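Side-chain contact in molybdopterin biosynthesis enzyme, MoaB (Thermus thermophilus, PDB 3MCH), which probably takes part in the biosynthesis of the molybdenum cofactor, binding molybdopterin or a precursor of it: residues Val9-Phe14 against Ala75-Thr80. Numbering follows the deposited sequence.
Sequences VSDKGF and APRDRT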
# COMPACT_ATOMS: atom_id res chain seq x y z
N VAL B 9 -9.74 1.74 21.12
CA VAL B 9 -10.63 2.75 20.57
C VAL B 9 -12.06 2.30 20.29
O VAL B 9 -12.30 1.49 19.40
CB VAL B 9 -10.11 3.27 19.21
CG1 VAL B 9 -11.00 4.39 18.69
CG2 VAL B 9 -8.67 3.76 19.35
N SER B 10 -13.01 2.85 21.07
CA SER B 10 -14.43 2.54 20.91
C SER B 10 -15.22 3.40 21.89
O SER B 10 -14.71 3.79 22.94
CB SER B 10 -14.64 1.04 21.07
OG SER B 10 -16.03 0.74 21.14
N ASP B 11 -16.48 3.68 21.56
CA ASP B 11 -17.34 4.47 22.43
C ASP B 11 -17.94 3.43 23.38
O ASP B 11 -18.31 3.75 24.50
CB ASP B 11 -18.45 5.18 21.66
CG ASP B 11 -17.93 6.23 20.69
OD1 ASP B 11 -17.03 7.01 21.08
OD2 ASP B 11 -18.43 6.27 19.55
N LYS B 12 -18.02 2.19 22.90
CA LYS B 12 -18.59 1.10 23.70
C LYS B 12 -17.78 0.77 24.95
O LYS B 12 -18.21 -0.03 25.78
CB LYS B 12 -18.75 -0.15 22.82
CG LYS B 12 -19.72 0.05 21.67
CD LYS B 12 -19.93 -1.23 20.87
CE LYS B 12 -20.98 -1.02 19.78
NZ LYS B 12 -21.27 -2.26 19.02
N GLY B 13 -16.61 1.39 25.08
CA GLY B 13 -15.78 1.16 26.24
C GLY B 13 -16.14 2.10 27.38
O GLY B 13 -15.54 2.06 28.45
N PHE B 14 -17.13 2.96 27.14
CA PHE B 14 -17.57 3.92 28.15
C PHE B 14 -19.06 3.74 28.40
O PHE B 14 -19.78 4.71 28.68
CB PHE B 14 -17.28 5.34 27.66
CG PHE B 14 -15.81 5.62 27.47
CD1 PHE B 14 -15.05 6.12 28.51
CD2 PHE B 14 -15.19 5.33 26.26
CE1 PHE B 14 -13.68 6.33 28.36
CE2 PHE B 14 -13.82 5.53 26.09
CZ PHE B 14 -13.07 6.03 27.15
N ALA B 75 -17.03 1.18 8.52
CA ALA B 75 -18.12 1.96 9.08
C ALA B 75 -17.74 3.43 9.16
O ALA B 75 -16.60 3.77 9.49
CB ALA B 75 -18.48 1.44 10.47
N PRO B 76 -18.68 4.33 8.85
CA PRO B 76 -18.45 5.77 8.88
C PRO B 76 -17.93 6.29 10.22
O PRO B 76 -17.35 7.38 10.28
CB PRO B 76 -19.83 6.35 8.53
CG PRO B 76 -20.38 5.32 7.60
CD PRO B 76 -20.03 4.03 8.32
N ARG B 77 -18.13 5.53 11.28
CA ARG B 77 -17.68 5.95 12.60
C ARG B 77 -16.22 5.56 12.86
O ARG B 77 -15.55 6.17 13.70
CB ARG B 77 -18.58 5.36 13.69
CG ARG B 77 -18.36 5.97 15.07
CD ARG B 77 -19.65 6.55 15.64
NE ARG B 77 -19.42 7.25 16.90
CZ ARG B 77 -18.70 8.36 17.03
NH1 ARG B 77 -18.13 8.91 15.96
NH2 ARG B 77 -18.54 8.92 18.22
N ASP B 78 -15.74 4.54 12.15
CA ASP B 78 -14.36 4.09 12.30
C ASP B 78 -13.41 5.10 11.67
O ASP B 78 -13.21 5.09 10.45
CB ASP B 78 -14.16 2.73 11.62
CG ASP B 78 -15.10 1.67 12.16
OD1 ASP B 78 -15.21 1.54 13.40
OD2 ASP B 78 -15.71 0.95 11.35
N ARG B 79 -12.82 5.96 12.49
CA ARG B 79 -11.90 6.97 11.98
C ARG B 79 -10.52 6.92 12.63
O ARG B 79 -9.77 7.90 12.58
CB ARG B 79 -12.52 8.36 12.16
CG ARG B 79 -13.74 8.59 11.27
CD ARG B 79 -14.39 9.95 11.52
NE ARG B 79 -15.08 10.00 12.81
CZ ARG B 79 -15.81 11.02 13.23
NH1 ARG B 79 -15.95 12.11 12.47
NH2 ARG B 79 -16.42 10.97 14.41
N THR B 80 -10.19 5.78 13.22
CA THR B 80 -8.89 5.63 13.87
C THR B 80 -7.74 5.84 12.88
O THR B 80 -6.73 6.46 13.22
CB THR B 80 -8.76 4.25 14.53
OG1 THR B 80 -9.77 4.11 15.54
CG2 THR B 80 -7.38 4.09 15.19
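The carboxylate of D11 meets the guanidinium of R77 through a single oxygen: OD2 forms a salt bridge with R77 NH2 (3.0 Å) and sits as close to R77 NE. The two flat groups are turned 29° apart, and OD2 approaches the guanidinium obliquely. R77 starts with CG anti to its backbone N (chi1 -168°), then bends at chi2, which carries its charged end across to the aspartate. Each group is also held from outside the pair: D11 OD1 accepts a hydrogen bond from the backbone N of D45, while R77 NH2 forms another salt bridge with E46. In this alpha/beta fold the pair exemplifies how a surface salt bridge, backed by polar partners, links the loops following the C-terminal ends of adjacent parallel strands, 2-9 and 65-69. Replacing D11 with an alanine would probably leave the guanidinium short of one carboxylate partner and freer to turn, and D45 N without its acceptor. Deeper in, V9 CG1 rests 3.4 Å from T80 OG1, a van der Waals touch between side chains lying alongside one another, running opposite ways. The T80 hydroxyl hydrogen-bonds to G70 O, and I50 of helix 47-60 packs against both V9 and T80.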